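HAT1-interacting factor 1 (PDB 4NQ0) chaperones histones H3 and H4 within the nuclear HAT-B complex, also binds H2A–H2B dimers, and takes part in chromatin assembly and telomere silencing. Local coordinates at residues 28-33 with 60-65; 187-192 with 213-218; 195-200 with 206-211. All coordinates share one frame; numbering follows the deposited sequence.

Contact 1: residues 28-33 with 60-65; sequences IAKDLL and DPELFT
Lys30 and Glu62 join two helices at the protein surface by a single salt bridge, in which Lys30 NZ donates to Glu62 OE1 at 3.0 Å. Across the two segments this is the one direct contact, and it illustrates how charged ends can close over two packed helices; the CA atoms of Lys30 and Glu62, the nearest across the segments, are 8.4 Å apart. The lysine leaves helix 14-34 with CG anti to its own N (chi1 176°), runs on extended and then bends at chi3, which swings the ammonium towards helix 61-77. Glu62 meets it with a chain folded at chi2, and the ammonium approaches OE1 nearly in line with the C-O bond. Lys30 CE follows close behind, 3.2 Å from Glu62 OE1.

The backbone amide of Glu62 is satisfied separately. Its N donates to Asp60 OD1 at 2.8 Å, reaching the anti side of the carboxylate from 30° out of its plane, and so Asp60 serves as N-cap of helix 61-77. The next amide is also taken, since Leu63 N bonds to Asp60 O at 3.0 Å. Beneath the charged pair the link becomes apolar, with Lys30 lying on Ile66 and Glu62 on Val26.

Asp60 OD2 lies close to Glu23 OE1, a pairing of like charges. Lys30 probably offsets part of the negative charge gathered by Glu23, Asp60 and Glu62. The first turn of helix 61-77 would likewise be expected to stabilise both the capping aspartate and an ionised Glu62, leaving a polar clasp over an apolar helix interface.

Contact 2: residues 187-192 with 213-218; sequences SQLRKS and ALMLLG
In the predicted first TPR repeat, the segment 187-192, the end of a 3-10 turn and the loop after it, is fastened to helix 202-218 by Leu189, which settles on Met215 and Leu216. This segment also belongs to the region important, by experiment, for binding H3-H4 and H2A-H2B. The contact is a worked case of a loop held by thioether and branched aliphatic groups. Met215 CG stands anti to the backbone N (chi1 165°); the straight run through chi1 and chi2 brings SD alongside Leu189, and the turn at chi3 brings CE against the Gln188-Leu189 peptide. Met215 SD is 3.6 Å from Leu189 CB and equally near Leu189 CD1, while Met215 CE touches Gln188 C at 3.8 Å. The two branches of Leu189 divide the work on the second partner: CD1 lies 4.0 Å from Leu216 CD1, and CD2 lies 4.0 Å from Leu216 CD2, the side chains crossing at about a right angle. With an alanine in place of Met215, the sulfur and methyl contacts would be lost, and Leu189 and the Gln188 backbone would probably be left without much of their cover on the helix.

Beyond Leu189 the loop is braced by polar bonds. Arg190 NH1 gives a nearly straight bond (170°) to Ser192 O at 3.0 Å, within 1° of the guanidinium plane, and Arg190 N is held by Gln212 OE1 of the helix.

Around the contact, Phe64 of helix 61-77 touches both Leu189 and Leu216, with Pro59 and Leu58 from the preceding loop beside them. Leu214 of helix 202-218 packs instead on helix 229-248.

Contact 3: residues 195-200 with 206-211; sequences HIYFEN and ALDLLA
Tyr197, in a 3-10 segment before helix 202-218, reaches that helix with both its hydroxyl and its ring, meeting Asp208 and Leu209. Both segments lie in the predicted first TPR repeat, and residues 195-199 fall in the region important for histone binding. The polar part is a hydrogen bond in which Tyr197 OH donates to Asp208 OD2 at 2.7 Å, arriving nearly in line with the carboxylate C-O bond. Asp208 OD2 sits at the ring edge, near its plane, the carboxylate itself inclined by 37°; it also lies 3.3 Å from Tyr197 CE1. The same hydroxyl takes bonds from Arg190 NE and from Gln212 NE2, the latter amide also bonding to Asp208 O.

The apolar part involves the ring faces. Leu209 CG stands 3.9 Å from the Tyr197 ring centroid and only 6° off the ring normal, a CH-pi contact centred over the face. Its two methyls spread over that same face: Leu209 CD1 leans towards Tyr197 CG at 3.8 Å, and Leu209 CD2 towards Tyr197 CE2 at 3.7 Å. From the opposite face Ile196 CG2 presses on the ring centre, 3.7 Å above the plane. Tyr197 CG lies anti to its carbonyl carbon (chi1 -61°), a setting that directs the ring at the helix. Behind Leu209, helix 61-77 supplies Phe64, Phe67 and Ala68.

The example illustrates how a buried tyrosine hydroxyl can be fully engaged, one bond donated and two accepted, while both ring faces are packed. This should restrict ring rotation; the neighbouring guanidinium and carboxylate would probably polarise the phenol O-H further.

How the contacts relate
From the N terminus, contact 1 comes first, closing the loop that runs from helix 14-34 through helix 38-51 to the start of helix 61-77. The chain then passes an unmodelled stretch, residues 80-159, before the other two begin. Contact 2 closes a loop from residues 187-192 to residues 213-218 of helix 202-218, and contact 3 makes a shorter closure wholly within it; none cross. The bond between Arg190 and Tyr197 ties these two together. Thr65 packs against Ala213 and Pro61 against Leu217, so helix 61-77 links the N-terminal helices to the predicted first TPR repeat.

Contact 1: residues 28-33 with 60-65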
loop_
_atom_site.group_PDB
_atom_site.type_symbol
_atom_site.label_atom_id
_atom_site.label_comp_id
_atom_site.label_asym_id
_atom_site.label_seq_id
_atom_site.Cartn_x
_atom_site.Cartn_y
_atom_site.Cartn_z
ATOM N N ILE A 28 13.104 17.031 -2.591
ATOM C CA ILE A 28 12.591 17.817 -3.705
ATOM C C ILE A 28 11.416 17.089 -4.362
ATOM O O ILE A 28 10.379 17.695 -4.628
ATOM C CB ILE A 28 13.693 18.109 -4.747
ATOM C CG1 ILE A 28 14.739 19.065 -4.170
ATOM C CG2 ILE A 28 13.110 18.728 -5.998
ATOM C CD1 ILE A 28 15.984 19.172 -5.026
ATOM N N ALA A 29 11.582 15.790 -4.610
ATOM C CA ALA A 29 10.556 14.982 -5.251
ATOM C C ALA A 29 9.302 14.915 -4.378
ATOM O O ALA A 29 8.192 15.015 -4.880
ATOM C CB ALA A 29 11.079 13.579 -5.529
ATOM N N LYS A 30 9.513 14.732 -3.081
ATOM C CA LYS A 30 8.450 14.736 -2.082
ATOM C C LYS A 30 7.671 16.053 -2.119
ATOM O O LYS A 30 6.435 16.051 -2.135
ATOM C CB LYS A 30 9.080 14.496 -0.700
ATOM C CG LYS A 30 8.145 14.549 0.504
ATOM C CD LYS A 30 8.906 14.261 1.814
ATOM C CE LYS A 30 9.342 12.791 1.933
ATOM N NZ LYS A 30 10.424 12.561 2.948
ATOM N N ASP A 31 8.400 17.169 -2.151
ATOM C CA ASP A 31 7.787 18.502 -2.196
ATOM C C ASP A 31 7.032 18.728 -3.499
ATOM O O ASP A 31 5.974 19.352 -3.507
ATOM C CB ASP A 31 8.851 19.595 -2.018
ATOM C CG ASP A 31 9.396 19.650 -0.600
ATOM N N LEU A 32 7.573 18.216 -4.600
ATOM C CA LEU A 32 6.917 18.339 -5.901
ATOM C C LEU A 32 5.622 17.526 -5.951
ATOM O O LEU A 32 4.647 17.935 -6.585
ATOM C CB LEU A 32 7.854 17.896 -7.027
ATOM C CG LEU A 32 9.024 18.828 -7.362
ATOM C CD1 LEU A 32 10.013 18.123 -8.277
ATOM C CD2 LEU A 32 8.543 20.135 -7.999
ATOM N N LEU A 33 5.630 16.369 -5.299
ATOM C CA LEU A 33 4.443 15.531 -5.218
ATOM C C LEU A 33 3.385 16.226 -4.368
ATOM O O LEU A 33 2.225 16.257 -4.754
ATOM C CB LEU A 33 4.782 14.158 -4.630
ATOM C CG LEU A 33 3.651 13.119 -4.580
ATOM C CD1 LEU A 33 3.078 12.842 -5.970
ATOM C CD2 LEU A 33 4.133 11.826 -3.935
ATOM N N ASP A 60 17.264 4.949 -1.682
ATOM C CA ASP A 60 16.232 5.262 -0.707
ATOM C C ASP A 60 14.906 4.720 -1.236
ATOM O O ASP A 60 14.538 5.019 -2.361
ATOM C CB ASP A 60 16.174 6.781 -0.522
ATOM C CG ASP A 60 15.286 7.212 0.641
ATOM O OD1 ASP A 60 14.220 6.601 0.853
ATOM O OD2 ASP A 60 15.666 8.182 1.346
ATOM N N PRO A 61 14.195 3.903 -0.436
ATOM C CA PRO A 61 12.889 3.395 -0.891
ATOM C C PRO A 61 11.885 4.500 -1.247
ATOM O O PRO A 61 10.990 4.274 -2.064
ATOM C CB PRO A 61 12.382 2.565 0.292
ATOM C CG PRO A 61 13.353 2.799 1.419
ATOM C CD PRO A 61 14.590 3.372 0.880
ATOM N N GLU A 62 12.022 5.680 -0.640
ATOM C CA GLU A 62 11.175 6.820 -1.004
ATOM C C GLU A 62 11.269 7.227 -2.471
ATOM O O GLU A 62 10.308 7.750 -3.016
ATOM C CB GLU A 62 11.511 8.035 -0.152
ATOM C CG GLU A 62 11.243 7.870 1.309
ATOM C CD GLU A 62 9.983 8.569 1.717
ATOM O OE1 GLU A 62 10.096 9.699 2.248
ATOM O OE2 GLU A 62 8.882 8.009 1.472
ATOM N N LEU A 63 12.421 7.007 -3.112
ATOM C CA LEU A 63 12.542 7.269 -4.542
ATOM C C LEU A 63 11.547 6.422 -5.327
ATOM O O LEU A 63 10.951 6.890 -6.293
ATOM C CB LEU A 63 13.963 7.008 -5.049
ATOM C CG LEU A 63 15.021 8.023 -4.586
ATOM C CD1 LEU A 63 16.406 7.480 -4.814
ATOM C CD2 LEU A 63 14.852 9.364 -5.282
ATOM N N PHE A 64 11.361 5.180 -4.895
ATOM C CA PHE A 64 10.422 4.273 -5.546
ATOM C C PHE A 64 8.977 4.612 -5.201
ATOM O O PHE A 64 8.108 4.651 -6.082
ATOM C CB PHE A 64 10.778 2.824 -5.182
ATOM C CG PHE A 64 12.051 2.341 -5.826
ATOM C CD1 PHE A 64 12.015 1.669 -7.040
ATOM C CD2 PHE A 64 13.287 2.576 -5.230
ATOM C CE1 PHE A 64 13.190 1.223 -7.648
ATOM C CE2 PHE A 64 14.458 2.141 -5.835
ATOM C CZ PHE A 64 14.412 1.463 -7.036
ATOM N N THR A 65 8.719 4.920 -3.932
ATOM C CA THR A 65 7.337 5.191 -3.497
ATOM C C THR A 65 6.793 6.515 -4.031
ATOM O O THR A 65 5.648 6.581 -4.499
ATOM C CB THR A 65 7.189 5.118 -1.969
ATOM O OG1 THR A 65 7.948 6.166 -1.352
ATOM C CG2 THR A 65 7.678 3.765 -1.466
#

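Contact 2: residues 187-192 with 213-218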
loop_
_atom_site.group_PDB
_atom_site.type_symbol
_atom_site.label_atom_id
_atom_site.label_comp_id
_atom_site.label_asym_id
_atom_site.label_seq_id
_atom_site.Cartn_x
_atom_site.Cartn_y
_atom_site.Cartn_z
ATOM N N SER A 187 18.475 -8.573 -5.005
ATOM C CA SER A 187 19.130 -8.884 -6.280
ATOM C C SER A 187 18.262 -8.568 -7.504
ATOM O O SER A 187 18.787 -8.409 -8.601
ATOM C CB SER A 187 19.564 -10.356 -6.324
ATOM O OG SER A 187 18.447 -11.227 -6.397
ATOM N N GLN A 188 16.945 -8.471 -7.319
ATOM C CA GLN A 188 16.029 -8.227 -8.435
ATOM C C GLN A 188 15.669 -6.739 -8.619
ATOM O O GLN A 188 14.802 -6.399 -9.424
ATOM C CB GLN A 188 14.789 -9.112 -8.285
ATOM C CG GLN A 188 15.088 -10.584 -8.637
ATOM C CD GLN A 188 14.009 -11.552 -8.207
ATOM O OE1 GLN A 188 12.843 -11.182 -8.028
ATOM N NE2 GLN A 188 14.391 -12.804 -8.036
ATOM N N LEU A 189 16.376 -5.869 -7.895
ATOM C CA LEU A 189 16.202 -4.417 -7.952
ATOM C C LEU A 189 16.658 -3.872 -9.298
ATOM O O LEU A 189 17.729 -4.238 -9.778
ATOM C CB LEU A 189 17.058 -3.777 -6.850
ATOM C CG LEU A 189 16.907 -2.283 -6.515
ATOM C CD1 LEU A 189 15.515 -1.964 -6.005
ATOM C CD2 LEU A 189 17.951 -1.885 -5.483
ATOM N N ARG A 190 15.853 -3.011 -9.916
ATOM C CA ARG A 190 16.269 -2.349 -11.161
ATOM C C ARG A 190 17.428 -1.415 -10.869
ATOM O O ARG A 190 17.409 -0.689 -9.880
ATOM C CB ARG A 190 15.129 -1.558 -11.789
ATOM C CG ARG A 190 15.537 -0.831 -13.066
ATOM C CD ARG A 190 14.342 -0.260 -13.813
ATOM N NE ARG A 190 13.517 -1.325 -14.370
ATOM C CZ ARG A 190 13.823 -2.045 -15.454
ATOM N NH1 ARG A 190 14.942 -1.820 -16.152
ATOM N NH2 ARG A 190 12.999 -3.003 -15.847
ATOM N N LYS A 191 18.451 -1.473 -11.719
ATOM C CA LYS A 191 19.640 -0.639 -11.575
ATOM C C LYS A 191 19.688 0.474 -12.623
ATOM O O LYS A 191 20.333 1.492 -12.395
ATOM C CB LYS A 191 20.914 -1.486 -11.654
ATOM C CG LYS A 191 21.035 -2.559 -10.576
ATOM C CD LYS A 191 21.236 -1.970 -9.185
ATOM C CE LYS A 191 21.565 -3.071 -8.151
ATOM N NZ LYS A 191 22.087 -2.560 -6.827
ATOM N N SER A 192 19.009 0.295 -13.756
ATOM C CA SER A 192 18.994 1.320 -14.795
ATOM C C SER A 192 17.782 1.196 -15.703
ATOM O O SER A 192 16.990 0.255 -15.587
ATOM C CB SER A 192 20.301 1.270 -15.613
ATOM O OG SER A 192 20.461 0.026 -16.273
ATOM N N ALA A 213 10.008 -0.950 -3.669
ATOM C CA ALA A 213 9.961 -0.315 -2.337
ATOM C C ALA A 213 9.890 -1.368 -1.224
ATOM O O ALA A 213 10.612 -1.270 -0.216
ATOM C CB ALA A 213 8.799 0.651 -2.230
ATOM N N LEU A 214 9.034 -2.370 -1.424
ATOM C CA LEU A 214 8.864 -3.461 -0.469
ATOM C C LEU A 214 10.166 -4.198 -0.286
ATOM O O LEU A 214 10.575 -4.492 0.825
ATOM C CB LEU A 214 7.834 -4.481 -0.961
ATOM C CG LEU A 214 6.353 -4.196 -0.793
ATOM C CD1 LEU A 214 5.570 -5.311 -1.483
ATOM C CD2 LEU A 214 5.967 -4.090 0.686
ATOM N N MET A 215 10.776 -4.537 -1.412
ATOM C CA MET A 215 12.066 -5.213 -1.439
ATOM C C MET A 215 13.063 -4.480 -0.547
ATOM O O MET A 215 13.731 -5.095 0.282
ATOM C CB MET A 215 12.542 -5.285 -2.897
ATOM C CG MET A 215 13.991 -5.629 -3.164
ATOM S SD MET A 215 14.389 -5.254 -4.901
ATOM C CE MET A 215 13.145 -6.213 -5.777
ATOM N N LEU A 216 13.143 -3.165 -0.707
ATOM C CA LEU A 216 14.117 -2.349 0.025
ATOM C C LEU A 216 13.768 -2.232 1.519
ATOM O O LEU A 216 14.628 -2.439 2.384
ATOM C CB LEU A 216 14.236 -0.968 -0.630
ATOM C CG LEU A 216 14.877 -0.987 -2.025
ATOM C CD1 LEU A 216 14.622 0.298 -2.806
ATOM C CD2 LEU A 216 16.379 -1.266 -1.911
ATOM N N LEU A 217 12.511 -1.914 1.811
ATOM C CA LEU A 217 12.028 -1.804 3.188
ATOM C C LEU A 217 12.124 -3.132 3.947
ATOM O O LEU A 217 12.467 -3.152 5.126
ATOM C CB LEU A 217 10.574 -1.309 3.204
ATOM C CG LEU A 217 10.330 0.134 2.760
ATOM C CD1 LEU A 217 8.857 0.370 2.453
ATOM C CD2 LEU A 217 10.815 1.113 3.825
ATOM N N GLY A 218 11.832 -4.232 3.256
ATOM C CA GLY A 218 11.826 -5.565 3.859
ATOM C C GLY A 218 13.166 -6.298 3.909
ATOM O O GLY A 218 13.276 -7.351 4.541
#

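Contact 3: residues 195-200 with 206-211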
loop_
_atom_site.group_PDB
_atom_site.type_symbol
_atom_site.label_atom_id
_atom_site.label_comp_id
_atom_site.label_asym_id
_atom_site.label_seq_id
_atom_site.Cartn_x
_atom_site.Cartn_y
_atom_site.Cartn_z
ATOM N N HIS A 195 13.434 5.140 -17.160
ATOM C CA HIS A 195 12.540 5.803 -18.099
ATOM C C HIS A 195 11.410 4.870 -18.561
ATOM O O HIS A 195 10.393 5.333 -19.061
ATOM C CB HIS A 195 13.318 6.328 -19.321
ATOM C CG HIS A 195 13.584 5.287 -20.374
ATOM N ND1 HIS A 195 14.757 4.561 -20.435
ATOM C CD2 HIS A 195 12.819 4.852 -21.405
ATOM C CE1 HIS A 195 14.703 3.724 -21.460
ATOM N NE2 HIS A 195 13.534 3.875 -22.061
ATOM N N ILE A 196 11.612 3.560 -18.414
ATOM C CA ILE A 196 10.610 2.550 -18.788
ATOM C C ILE A 196 9.270 2.757 -18.072
ATOM O O ILE A 196 8.223 2.403 -18.612
ATOM C CB ILE A 196 11.134 1.104 -18.507
ATOM C CG1 ILE A 196 10.251 0.056 -19.197
ATOM C CG2 ILE A 196 11.206 0.827 -17.012
ATOM N N TYR A 197 9.303 3.360 -16.883
ATOM C CA TYR A 197 8.093 3.550 -16.072
ATOM C C TYR A 197 7.213 4.726 -16.513
ATOM O O TYR A 197 6.139 4.950 -15.943
ATOM C CB TYR A 197 8.461 3.660 -14.589
ATOM C CG TYR A 197 9.144 2.409 -14.060
ATOM C CD1 TYR A 197 8.486 1.187 -14.062
ATOM C CD2 TYR A 197 10.436 2.447 -13.566
ATOM C CE1 TYR A 197 9.101 0.033 -13.606
ATOM C CE2 TYR A 197 11.060 1.301 -13.094
ATOM C CZ TYR A 197 10.386 0.101 -13.109
ATOM O OH TYR A 197 10.982 -1.044 -12.650
ATOM N N PHE A 198 7.648 5.459 -17.536
ATOM C CA PHE A 198 6.776 6.435 -18.203
ATOM C C PHE A 198 6.070 5.823 -19.420
ATOM O O PHE A 198 5.208 6.459 -20.021
ATOM C CB PHE A 198 7.575 7.673 -18.619
ATOM C CG PHE A 198 8.088 8.478 -17.454
ATOM C CD1 PHE A 198 7.220 9.233 -16.681
ATOM C CD2 PHE A 198 9.432 8.476 -17.124
ATOM C CE1 PHE A 198 7.695 9.979 -15.604
ATOM C CE2 PHE A 198 9.904 9.215 -16.045
ATOM C CZ PHE A 198 9.044 9.964 -15.292
ATOM N N GLU A 199 6.418 4.583 -19.755
ATOM C CA GLU A 199 5.938 3.937 -20.981
ATOM C C GLU A 199 4.837 2.937 -20.666
ATOM O O GLU A 199 4.757 2.419 -19.551
ATOM C CB GLU A 199 7.068 3.171 -21.687
ATOM C CG GLU A 199 8.480 3.743 -21.542
ATOM C CD GLU A 199 8.874 4.688 -22.652
ATOM O OE1 GLU A 199 10.069 4.674 -23.013
ATOM O OE2 GLU A 199 8.007 5.438 -23.159
ATOM N N ASN A 200 4.014 2.648 -21.672
ATOM C CA ASN A 200 3.003 1.594 -21.591
ATOM C C ASN A 200 2.038 1.786 -20.414
ATOM O O ASN A 200 1.468 2.869 -20.246
ATOM C CB ASN A 200 3.686 0.223 -21.539
ATOM C CG ASN A 200 4.769 0.079 -22.575
ATOM O OD1 ASN A 200 4.510 0.120 -23.781
ATOM N ND2 ASN A 200 6.003 -0.087 -22.113
ATOM N N ALA A 206 3.669 1.662 -11.720
ATOM C CA ALA A 206 3.625 2.102 -10.317
ATOM C C ALA A 206 3.728 0.906 -9.354
ATOM O O ALA A 206 4.477 0.937 -8.364
ATOM C CB ALA A 206 2.363 2.878 -10.065
ATOM N N LEU A 207 2.984 -0.153 -9.671
ATOM C CA LEU A 207 3.005 -1.394 -8.878
ATOM C C LEU A 207 4.388 -2.043 -8.835
ATOM O O LEU A 207 4.810 -2.521 -7.790
ATOM C CB LEU A 207 1.985 -2.400 -9.431
ATOM C CG LEU A 207 0.533 -2.098 -9.092
ATOM C CD1 LEU A 207 -0.387 -3.139 -9.744
ATOM C CD2 LEU A 207 0.356 -2.056 -7.560
ATOM N N ASP A 208 5.089 -2.055 -9.970
ATOM C CA ASP A 208 6.436 -2.621 -10.037
ATOM C C ASP A 208 7.413 -1.787 -9.206
ATOM O O ASP A 208 8.296 -2.328 -8.536
ATOM C CB ASP A 208 6.921 -2.702 -11.483
ATOM C CG ASP A 208 8.195 -3.498 -11.621
ATOM O OD1 ASP A 208 8.190 -4.693 -11.256
ATOM O OD2 ASP A 208 9.209 -2.936 -12.087
ATOM N N LEU A 209 7.244 -0.467 -9.248
ATOM C CA LEU A 209 8.056 0.430 -8.428
ATOM C C LEU A 209 7.810 0.196 -6.944
ATOM O O LEU A 209 8.742 0.244 -6.148
ATOM C CB LEU A 209 7.794 1.896 -8.790
ATOM C CG LEU A 209 8.463 2.349 -10.098
ATOM C CD1 LEU A 209 7.751 3.541 -10.679
ATOM C CD2 LEU A 209 9.943 2.651 -9.842
ATOM N N LEU A 210 6.558 -0.054 -6.574
ATOM C CA LEU A 210 6.236 -0.380 -5.182
ATOM C C LEU A 210 6.770 -1.759 -4.771
ATOM O O LEU A 210 7.220 -1.926 -3.624
ATOM C CB LEU A 210 4.735 -0.262 -4.923
ATOM C CG LEU A 210 4.186 1.156 -4.959
ATOM C CD1 LEU A 210 2.659 1.165 -5.070
ATOM C CD2 LEU A 210 4.646 1.942 -3.723
ATOM N N ALA A 211 6.760 -2.736 -5.693
ATOM C CA ALA A 211 7.355 -4.049 -5.396
ATOM C C ALA A 211 8.799 -3.855 -4.958
ATOM O O ALA A 211 9.270 -4.492 -4.017
ATOM C CB ALA A 211 7.275 -5.013 -6.608
#